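Local structure of 6-phosphogluconolactonase (Trypanosoma cruzi, 6VYE) at residues A[110-118]-A[134-145]; A[182-193]-A[205-215]. The protein probably hydrolyses 6-phosphogluconolactone to 6-phosphogluconate, the lactonase step of the pentose phosphate pathway. All coordinates share one frame; numbering follows the deposited sequence.

Interaction 1. Residues A[110-118]-A[134-145]; sequences DLVVPVDVG and SADAYEKKIALL
Tyr138 meets the chain 113-115 with its hydroxyl and its ring. OH donates to Val113 O at 2.7 Å, with a C=O...OH angle of 165°, so the hydroxyl lies nearly in line with the C=O, and Val113 O sits at the ring edge, in its plane. CG2 of Val115 stands over the centre of one ring face, 3.5 Å from the centroid and 3° off the normal, a CH-pi contact, while Ile142 CG1 lies across the opposite face, offset toward the rim. One helical turn earlier, Ser134 OG donates to Asp116 O at 3.0 Å. One turn later, Lys141 slides past Val113, its CD 3.5 Å from Val113 CG1; a bend at chi3 (-89°) brings NZ within 3.2 Å of Pro114 O, a weak bond. A water accepts from NZ and, weakly, from Asp116 N. At the far end Leu145 CD1 and Val113 CG1 meet tip to tip at 3.5 Å. In the next shell, backbone bonds to Phe79 hold Leu111 and Val113, and Tyr138 OH is also bonded to Phe81 N. Ser134, Tyr138, Lys141 and Leu145 thus form one stripe of helix 128-146, docking an extended loop beside strand 77-85 in the alpha/beta fold of this family.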
loop_
_atom_site.group_PDB
_atom_site.type_symbol
_atom_site.label_atom_id
_atom_site.label_comp_id
_atom_site.label_asym_id
_atom_site.label_seq_id
_atom_site.Cartn_x
_atom_site.Cartn_y
_atom_site.Cartn_z
ATOM N N ASP A 110 1.328 7.515 -19.096
ATOM C CA ASP A 110 -0.103 7.498 -18.708
ATOM C C ASP A 110 -0.331 6.421 -17.640
ATOM O O ASP A 110 -1.352 6.514 -16.957
ATOM C CB ASP A 110 -1.027 7.346 -19.919
ATOM C CG ASP A 110 -1.062 5.952 -20.534
ATOM O OD1 ASP A 110 -0.002 5.452 -20.973
ATOM O OD2 ASP A 110 -2.153 5.369 -20.563
ATOM N N LEU A 111 0.591 5.462 -17.476
ATOM C CA LEU A 111 0.435 4.310 -16.542
ATOM C C LEU A 111 1.179 4.588 -15.226
ATOM O O LEU A 111 1.221 3.713 -14.362
ATOM C CB LEU A 111 0.939 3.037 -17.227
ATOM C CG LEU A 111 0.121 2.493 -18.399
ATOM C CD1 LEU A 111 0.610 1.089 -18.782
ATOM C CD2 LEU A 111 -1.366 2.469 -18.119
ATOM N N VAL A 112 1.684 5.808 -15.046
ATOM C CA VAL A 112 2.454 6.183 -13.837
ATOM C C VAL A 112 1.764 7.385 -13.232
ATOM O O VAL A 112 1.726 8.407 -13.896
ATOM C CB VAL A 112 3.929 6.461 -14.185
ATOM C CG1 VAL A 112 4.711 6.879 -12.954
ATOM C CG2 VAL A 112 4.550 5.261 -14.852
ATOM N N VAL A 113 1.251 7.255 -12.019
ATOM C CA VAL A 113 0.384 8.301 -11.415
ATOM C C VAL A 113 0.945 8.676 -10.052
ATOM O O VAL A 113 0.460 8.204 -9.036
ATOM C CB VAL A 113 -1.076 7.800 -11.373
ATOM C CG1 VAL A 113 -2.046 8.935 -11.130
ATOM C CG2 VAL A 113 -1.428 7.050 -12.661
ATOM N N PRO A 114 1.996 9.520 -10.000
ATOM C CA PRO A 114 2.588 9.971 -8.738
ATOM C C PRO A 114 1.694 10.988 -8.016
ATOM O O PRO A 114 0.805 11.558 -8.636
ATOM C CB PRO A 114 3.883 10.708 -9.111
ATOM C CG PRO A 114 3.946 10.699 -10.638
ATOM C CD PRO A 114 2.630 10.153 -11.163
ATOM N N VAL A 115 1.915 11.171 -6.721
ATOM C CA VAL A 115 1.303 12.290 -5.952
ATOM C C VAL A 115 2.009 13.586 -6.393
ATOM O O VAL A 115 3.242 13.585 -6.492
ATOM C CB VAL A 115 1.416 12.007 -4.443
ATOM C CG1 VAL A 115 0.958 13.180 -3.584
ATOM C CG2 VAL A 115 0.668 10.743 -4.053
ATOM N N ASP A 116 1.266 14.646 -6.699
ATOM C CA ASP A 116 1.861 15.989 -6.964
ATOM C C ASP A 116 2.434 16.511 -5.641
ATOM O O ASP A 116 1.651 16.676 -4.709
ATOM C CB ASP A 116 0.851 16.961 -7.589
ATOM C CG ASP A 116 1.516 18.051 -8.428
ATOM O OD1 ASP A 116 2.096 17.718 -9.484
ATOM O OD2 ASP A 116 1.439 19.219 -8.035
ATOM N N VAL A 117 3.752 16.693 -5.543
ATOM C CA VAL A 117 4.436 17.170 -4.296
ATOM C C VAL A 117 5.067 18.555 -4.532
ATOM O O VAL A 117 5.966 18.918 -3.770
ATOM C CB VAL A 117 5.486 16.148 -3.805
ATOM C CG1 VAL A 117 4.824 14.835 -3.421
ATOM C CG2 VAL A 117 6.606 15.909 -4.827
ATOM N N GLY A 118 4.609 19.287 -5.549
ATOM C CA GLY A 118 5.104 20.627 -5.914
ATOM C C GLY A 118 5.011 21.588 -4.747
ATOM O O GLY A 118 5.872 22.470 -4.652
ATOM N N SER A 134 -2.829 18.422 -1.145
ATOM C CA SER A 134 -2.173 17.365 -1.957
ATOM C C SER A 134 -3.014 16.070 -1.959
ATOM O O SER A 134 -3.199 15.478 -3.036
ATOM C CB SER A 134 -0.782 17.153 -1.463
ATOM O OG SER A 134 -0.121 16.203 -2.283
ATOM N N ALA A 135 -3.568 15.665 -0.818
ATOM C CA ALA A 135 -4.458 14.485 -0.684
ATOM C C ALA A 135 -5.712 14.684 -1.533
ATOM O O ALA A 135 -6.114 13.723 -2.225
ATOM C CB ALA A 135 -4.819 14.244 0.758
ATOM N N ASP A 136 -6.312 15.881 -1.483
ATOM C CA ASP A 136 -7.539 16.210 -2.253
ATOM C C ASP A 136 -7.211 16.162 -3.753
ATOM O O ASP A 136 -8.066 15.696 -4.534
ATOM C CB ASP A 136 -8.132 17.564 -1.869
ATOM C CG ASP A 136 -8.618 17.684 -0.429
ATOM O OD1 ASP A 136 -8.758 16.639 0.262
ATOM O OD2 ASP A 136 -8.873 18.844 0.010
ATOM N N ALA A 137 -6.042 16.658 -4.149
ATOM C CA ALA A 137 -5.619 16.676 -5.569
ATOM C C ALA A 137 -5.424 15.223 -6.041
ATOM O O ALA A 137 -5.922 14.906 -7.132
ATOM C CB ALA A 137 -4.376 17.507 -5.751
ATOM N N TYR A 138 -4.824 14.355 -5.211
ATOM C CA TYR A 138 -4.597 12.940 -5.583
ATOM C C TYR A 138 -5.934 12.206 -5.632
ATOM O O TYR A 138 -6.155 11.435 -6.575
ATOM C CB TYR A 138 -3.579 12.280 -4.660
ATOM C CG TYR A 138 -2.927 11.060 -5.243
ATOM C CD1 TYR A 138 -2.280 11.126 -6.458
ATOM C CD2 TYR A 138 -2.892 9.865 -4.553
ATOM C CE1 TYR A 138 -1.646 10.021 -7.000
ATOM C CE2 TYR A 138 -2.258 8.748 -5.079
ATOM C CZ TYR A 138 -1.645 8.825 -6.311
ATOM O OH TYR A 138 -1.021 7.743 -6.863
ATOM N N GLU A 139 -6.825 12.446 -4.680
ATOM C CA GLU A 139 -8.201 11.874 -4.721
ATOM C C GLU A 139 -8.875 12.183 -6.075
ATOM O O GLU A 139 -9.464 11.239 -6.688
ATOM C CB GLU A 139 -9.047 12.377 -3.553
ATOM C CG GLU A 139 -10.325 11.578 -3.358
ATOM C CD GLU A 139 -10.841 11.460 -1.918
ATOM O OE1 GLU A 139 -10.081 11.734 -0.945
ATOM O OE2 GLU A 139 -12.003 11.050 -1.758
ATOM N N LYS A 140 -8.798 13.430 -6.553
ATOM C CA LYS A 140 -9.468 13.837 -7.822
ATOM C C LYS A 140 -8.811 13.079 -8.986
ATOM O O LYS A 140 -9.521 12.601 -9.866
ATOM C CB LYS A 140 -9.404 15.353 -8.033
ATOM C CG LYS A 140 -10.144 16.203 -7.003
ATOM C CD LYS A 140 -9.660 17.679 -7.022
ATOM C CE LYS A 140 -9.768 18.420 -5.693
ATOM N NZ LYS A 140 -8.534 19.194 -5.369
ATOM N N LYS A 141 -7.494 12.923 -8.953
ATOM C CA LYS A 141 -6.728 12.228 -10.009
ATOM C C LYS A 141 -7.192 10.763 -10.052
ATOM O O LYS A 141 -7.553 10.295 -11.123
ATOM C CB LYS A 141 -5.235 12.417 -9.721
ATOM C CG LYS A 141 -4.314 12.196 -10.909
ATOM C CD LYS A 141 -2.846 12.339 -10.589
ATOM C CE LYS A 141 -2.306 13.737 -10.737
ATOM N NZ LYS A 141 -0.977 13.829 -10.085
ATOM N N ILE A 142 -7.244 10.083 -8.900
ATOM C CA ILE A 142 -7.652 8.654 -8.808
ATOM C C ILE A 142 -9.089 8.524 -9.334
ATOM O O ILE A 142 -9.361 7.546 -10.042
ATOM C CB ILE A 142 -7.528 8.099 -7.373
ATOM C CG1 ILE A 142 -6.094 8.132 -6.836
ATOM C CG2 ILE A 142 -8.112 6.686 -7.324
ATOM C CD1 ILE A 142 -5.978 7.783 -5.350
ATOM N N ALA A 143 -9.994 9.434 -8.943
ATOM C CA ALA A 143 -11.434 9.399 -9.319
ATOM C C ALA A 143 -11.552 9.506 -10.847
ATOM O O ALA A 143 -12.307 8.716 -11.451
ATOM C CB ALA A 143 -12.199 10.492 -8.600
ATOM N N LEU A 144 -10.754 10.375 -11.457
ATOM C CA LEU A 144 -10.776 10.583 -12.924
ATOM C C LEU A 144 -10.300 9.306 -13.629
ATOM O O LEU A 144 -10.917 8.917 -14.643
ATOM C CB LEU A 144 -9.875 11.755 -13.299
ATOM C CG LEU A 144 -9.806 11.999 -14.805
ATOM C CD1 LEU A 144 -11.142 12.535 -15.321
ATOM C CD2 LEU A 144 -8.688 12.967 -15.149
ATOM N N LEU A 145 -9.222 8.687 -13.153
ATOM C CA LEU A 145 -8.567 7.581 -13.894
ATOM C C LEU A 145 -9.345 6.289 -13.673
ATOM O O LEU A 145 -9.326 5.431 -14.597
ATOM C CB LEU A 145 -7.111 7.416 -13.434
ATOM C CG LEU A 145 -6.165 8.523 -13.902
ATOM C CD1 LEU A 145 -4.840 8.474 -13.173
ATOM C CD2 LEU A 145 -5.964 8.458 -15.418
HETATM O O HOH W 1 -2.026 14.786 -7.483
#

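Interaction 2. Residues A[182-193]-A[205-215]; sequences QAESEMHRAVSV and WRVTLTPITII. With PO4 (phosphate ion), chain D.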
loop_
_atom_site.group_PDB
_atom_site.type_symbol
_atom_site.label_atom_id
_atom_site.label_comp_id
_atom_site.label_asym_id
_atom_site.label_seq_id
_atom_site.Cartn_x
_atom_site.Cartn_y
_atom_site.Cartn_z
ATOM N N GLN A 182 -5.087 11.906 10.885
ATOM C CA GLN A 182 -6.321 12.228 10.124
ATOM C C GLN A 182 -6.798 10.952 9.416
ATOM O O GLN A 182 -8.004 10.741 9.343
ATOM C CB GLN A 182 -6.003 13.392 9.182
ATOM C CG GLN A 182 -5.641 14.720 9.894
ATOM C CD GLN A 182 -4.220 14.894 10.426
ATOM O OE1 GLN A 182 -3.312 14.062 10.221
ATOM N NE2 GLN A 182 -3.996 16.005 11.126
ATOM N N ALA A 183 -5.897 10.090 8.933
ATOM C CA ALA A 183 -6.255 8.822 8.246
ATOM C C ALA A 183 -6.694 7.720 9.225
ATOM O O ALA A 183 -7.297 6.706 8.751
ATOM C CB ALA A 183 -5.053 8.371 7.453
ATOM N N GLU A 184 -6.326 7.811 10.508
ATOM C CA GLU A 184 -6.379 6.651 11.434
ATOM C C GLU A 184 -7.667 5.849 11.238
ATOM O O GLU A 184 -7.542 4.614 11.143
ATOM C CB GLU A 184 -6.315 7.061 12.902
ATOM C CG GLU A 184 -6.536 5.890 13.860
ATOM C CD GLU A 184 -6.505 6.270 15.337
ATOM O OE1 GLU A 184 -5.985 7.339 15.656
ATOM O OE2 GLU A 184 -6.996 5.488 16.161
ATOM N N SER A 185 -8.838 6.501 11.200
ATOM C CA SER A 185 -10.175 5.844 11.115
ATOM C C SER A 185 -10.992 6.382 9.930
ATOM O O SER A 185 -12.240 6.282 9.979
ATOM C CB SER A 185 -10.959 6.042 12.411
ATOM O OG SER A 185 -10.092 6.121 13.531
ATOM N N GLU A 186 -10.352 7.006 8.936
ATOM C CA GLU A 186 -11.093 7.799 7.913
ATOM C C GLU A 186 -11.913 6.836 7.047
ATOM O O GLU A 186 -11.297 5.926 6.412
ATOM C CB GLU A 186 -10.144 8.668 7.097
ATOM C CG GLU A 186 -10.832 9.400 5.958
ATOM C CD GLU A 186 -11.954 10.365 6.332
ATOM O OE1 GLU A 186 -11.635 11.509 6.723
ATOM O OE2 GLU A 186 -13.144 10.018 6.127
ATOM N N MET A 187 -13.241 6.984 7.061
ATOM C CA MET A 187 -14.160 6.025 6.381
ATOM C C MET A 187 -14.986 6.717 5.291
ATOM O O MET A 187 -15.810 6.019 4.699
ATOM C CB MET A 187 -15.102 5.306 7.358
ATOM C CG MET A 187 -14.426 4.211 8.209
ATOM S SD MET A 187 -13.348 2.932 7.409
ATOM C CE MET A 187 -12.349 2.474 8.830
ATOM N N HIS A 188 -14.752 7.988 4.970
ATOM C CA HIS A 188 -15.491 8.677 3.873
ATOM C C HIS A 188 -14.542 9.066 2.731
ATOM O O HIS A 188 -14.818 8.642 1.595
ATOM C CB HIS A 188 -16.383 9.760 4.489
ATOM C CG HIS A 188 -17.426 9.111 5.344
ATOM N ND1 HIS A 188 -18.507 8.420 4.793
ATOM C CD2 HIS A 188 -17.493 8.915 6.683
ATOM C CE1 HIS A 188 -19.225 7.892 5.768
ATOM N NE2 HIS A 188 -18.623 8.182 6.938
ATOM N N ARG A 189 -13.423 9.729 3.025
ATOM C CA ARG A 189 -12.420 10.173 2.023
ATOM C C ARG A 189 -11.594 8.960 1.542
ATOM O O ARG A 189 -11.266 8.089 2.365
ATOM C CB ARG A 189 -11.460 11.204 2.634
ATOM C CG ARG A 189 -12.067 12.410 3.332
ATOM C CD ARG A 189 -13.175 13.132 2.604
ATOM N NE ARG A 189 -13.061 13.066 1.157
ATOM C CZ ARG A 189 -14.080 13.236 0.309
ATOM N NH1 ARG A 189 -15.296 13.514 0.760
ATOM N NH2 ARG A 189 -13.878 13.133 -0.998
ATOM N N ALA A 190 -11.238 8.908 0.256
ATOM C CA ALA A 190 -10.404 7.828 -0.330
ATOM C C ALA A 190 -8.934 8.033 0.054
ATOM O O ALA A 190 -8.200 7.032 0.096
ATOM C CB ALA A 190 -10.561 7.814 -1.819
ATOM N N VAL A 191 -8.519 9.299 0.252
ATOM C CA VAL A 191 -7.117 9.755 0.504
ATOM C C VAL A 191 -7.131 10.750 1.674
ATOM O O VAL A 191 -8.067 11.541 1.793
ATOM C CB VAL A 191 -6.506 10.434 -0.730
ATOM C CG1 VAL A 191 -4.997 10.568 -0.577
ATOM C CG2 VAL A 191 -6.879 9.737 -2.039
ATOM N N SER A 192 -6.134 10.688 2.531
ATOM C CA SER A 192 -5.997 11.591 3.684
ATOM C C SER A 192 -4.507 11.809 3.952
ATOM O O SER A 192 -3.684 11.669 3.013
ATOM C CB SER A 192 -6.728 11.002 4.871
ATOM O OG SER A 192 -6.821 11.957 5.905
ATOM N N VAL A 193 -4.154 12.134 5.191
ATOM C CA VAL A 193 -2.769 12.584 5.498
ATOM C C VAL A 193 -2.361 11.949 6.819
ATOM O O VAL A 193 -3.229 11.498 7.571
ATOM C CB VAL A 193 -2.672 14.117 5.539
ATOM C CG1 VAL A 193 -3.055 14.752 4.216
ATOM C CG2 VAL A 193 -3.507 14.703 6.660
ATOM N N TRP A 205 5.348 15.077 6.533
ATOM C CA TRP A 205 3.924 14.863 6.237
ATOM C C TRP A 205 3.809 13.828 5.112
ATOM O O TRP A 205 4.725 13.781 4.228
ATOM C CB TRP A 205 3.282 16.200 5.883
ATOM C CG TRP A 205 2.837 16.951 7.100
ATOM C CD1 TRP A 205 3.436 18.029 7.684
ATOM C CD2 TRP A 205 1.681 16.650 7.894
ATOM N NE1 TRP A 205 2.730 18.413 8.793
ATOM C CE2 TRP A 205 1.647 17.594 8.945
ATOM C CE3 TRP A 205 0.682 15.677 7.827
ATOM C CZ2 TRP A 205 0.653 17.585 9.924
ATOM C CZ3 TRP A 205 -0.300 15.667 8.794
ATOM C CH2 TRP A 205 -0.313 16.606 9.827
ATOM N N ARG A 206 2.758 13.013 5.136
ATOM C CA ARG A 206 2.515 12.033 4.056
ATOM C C ARG A 206 1.075 12.157 3.600
ATOM O O ARG A 206 0.206 12.589 4.414
ATOM C CB ARG A 206 2.792 10.609 4.510
ATOM C CG ARG A 206 4.256 10.371 4.856
ATOM C CD ARG A 206 4.418 10.306 6.333
ATOM N NE ARG A 206 5.758 9.929 6.714
ATOM C CZ ARG A 206 6.183 8.700 6.913
ATOM N NH1 ARG A 206 5.398 7.669 6.665
ATOM N NH2 ARG A 206 7.437 8.495 7.298
ATOM N N VAL A 207 0.882 11.902 2.310
ATOM C CA VAL A 207 -0.458 11.674 1.721
ATOM C C VAL A 207 -0.600 10.156 1.727
ATOM O O VAL A 207 0.415 9.508 1.488
ATOM C CB VAL A 207 -0.542 12.285 0.309
ATOM C CG1 VAL A 207 -1.858 11.956 -0.367
ATOM C CG2 VAL A 207 -0.321 13.791 0.369
ATOM N N THR A 208 -1.774 9.634 2.056
ATOM C CA THR A 208 -1.992 8.189 2.245
ATOM C C THR A 208 -3.409 7.854 1.802
ATOM O O THR A 208 -4.327 8.684 1.998
ATOM C CB THR A 208 -1.706 7.737 3.697
ATOM O OG1 THR A 208 -1.844 6.321 3.784
ATOM C CG2 THR A 208 -2.609 8.366 4.738
ATOM N N LEU A 209 -3.562 6.653 1.265
ATOM C CA LEU A 209 -4.871 6.006 1.113
ATOM C C LEU A 209 -5.386 5.699 2.517
ATOM O O LEU A 209 -4.562 5.535 3.486
ATOM C CB LEU A 209 -4.765 4.723 0.274
ATOM C CG LEU A 209 -4.259 4.894 -1.163
ATOM C CD1 LEU A 209 -4.282 3.530 -1.855
ATOM C CD2 LEU A 209 -5.059 5.924 -1.960
ATOM N N THR A 210 -6.709 5.643 2.606
ATOM C CA THR A 210 -7.422 5.520 3.884
ATOM C C THR A 210 -7.780 4.056 4.089
ATOM O O THR A 210 -7.753 3.247 3.156
ATOM C CB THR A 210 -8.633 6.455 3.863
ATOM O OG1 THR A 210 -9.473 6.064 2.770
ATOM C CG2 THR A 210 -8.200 7.898 3.751
ATOM N N PRO A 211 -8.163 3.676 5.317
ATOM C CA PRO A 211 -8.702 2.332 5.539
ATOM C C PRO A 211 -9.867 2.004 4.584
ATOM O O PRO A 211 -9.878 0.931 4.018
ATOM C CB PRO A 211 -9.062 2.357 7.038
ATOM C CG PRO A 211 -8.118 3.378 7.619
ATOM C CD PRO A 211 -8.035 4.463 6.552
ATOM N N ILE A 212 -10.838 2.894 4.393
ATOM C CA ILE A 212 -12.045 2.560 3.573
ATOM C C ILE A 212 -11.591 2.186 2.144
ATOM O O ILE A 212 -12.167 1.282 1.570
ATOM C CB ILE A 212 -13.121 3.662 3.601
ATOM C CG1 ILE A 212 -14.435 3.202 2.966
ATOM C CG2 ILE A 212 -12.643 4.949 2.961
ATOM C CD1 ILE A 212 -15.021 1.915 3.587
ATOM N N THR A 213 -10.554 2.813 1.622
ATOM C CA THR A 213 -10.023 2.516 0.275
ATOM C C THR A 213 -9.410 1.123 0.235
ATOM O O THR A 213 -9.682 0.448 -0.720
ATOM C CB THR A 213 -8.982 3.527 -0.209
ATOM O OG1 THR A 213 -9.586 4.815 -0.193
ATOM C CG2 THR A 213 -8.531 3.207 -1.618
ATOM N N ILE A 214 -8.581 0.764 1.223
ATOM C CA ILE A 214 -7.911 -0.556 1.304
ATOM C C ILE A 214 -8.982 -1.635 1.520
ATOM O O ILE A 214 -8.925 -2.736 0.879
ATOM C CB ILE A 214 -6.824 -0.550 2.405
ATOM C CG1 ILE A 214 -5.712 0.428 2.039
ATOM C CG2 ILE A 214 -6.286 -1.955 2.659
ATOM C CD1 ILE A 214 -4.782 0.763 3.170
ATOM N N ILE A 215 -9.934 -1.349 2.388
ATOM C CA ILE A 215 -11.028 -2.293 2.752
ATOM C C ILE A 215 -11.831 -2.694 1.501
ATOM O O ILE A 215 -12.288 -3.836 1.453
ATOM C CB ILE A 215 -11.892 -1.684 3.871
ATOM C CG1 ILE A 215 -11.172 -1.839 5.218
ATOM C CG2 ILE A 215 -13.278 -2.314 3.904
ATOM C CD1 ILE A 215 -11.717 -0.956 6.329
HETATM P P PO4 D . 7.272 4.679 7.054
HETATM O O1 PO4 D . 5.765 4.796 6.685
HETATM O O2 PO4 D . 7.897 3.580 6.256
HETATM O O3 PO4 D . 7.457 4.319 8.509
HETATM O O4 PO4 D . 7.935 6.026 6.790
#
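Thr210 and Thr213 reach the backbone of 189-190 through different first torsions. In Thr210, OG1 sits between the backbone N and the carbonyl carbon (chi1 60°), which brings it to Arg189 O at 2.7 Å, on a lone pair in the carbonyl plane. Thr213 turns OG1 opposite its carbonyl carbon (chi1 -58°) and donates to Ala190 O at 2.6 Å, again in the carbonyl plane. Ala190 O takes a second bond, from Thr210 N, which stands 44° out of that plane, off the lone pair; two donors grip this carbonyl where strand 206-209 gives way to helix 211-215, with Thr210 as N-cap. The methyl of Thr210 packs against Ser192 CB and alongside Glu186 CG, while Glu186 OE2 gathers the N-H groups of His188 and Arg189, holding that bend of the loop.

The strands 191-193 and 206-209 form a roughly antiparallel hairpin at the edge of the main sheet. Ser192 and Thr208 are its hydrogen-bonded pair: Ser192 N to Thr208 O is 2.8 Å and almost straight. Val191 and Val193 share a sheet face with Val207, and the Val191 and Val207 CG1 atoms are tightly packed at 3.4 Å.

Across the loop, Met187 lays SD beside Ile212 CB, 3.9 Å away, and CE against Pro211 CB. At the hairpin's other end Arg206 turns its guanidinium edge to a phosphate ion: NH2 donates to O4 at 2.6 Å and NH1 to O1 at 2.9 Å. Arg85 and His173 also bind this ion, probably from the crystallisation liquor; an anion here is consistent with a site for the substrate phosphate.

From the N terminus, the first of the four segments reached is 110-118; the chain then goes round by helix 119-122 and the start of helix 128-146 and returns at 134-145, where interaction 1 closes a loop of 15 intervening residues. Only later does 182-193 lead through 11 residues to 205-215, closing interaction 2, so the two loops follow in series and neither nest nor cross. Their centres lie about 14 Å apart, yet they touch: Glu139 of helix 128-146 makes a salt bridge to Arg189, OE2 to NH2 at 2.9 Å, and Ser134 and Ala135 pack on Val207 and Ser192. Helix 128-146 thus joins the loop beside strand 77-85 to the edge hairpin of the main sheet.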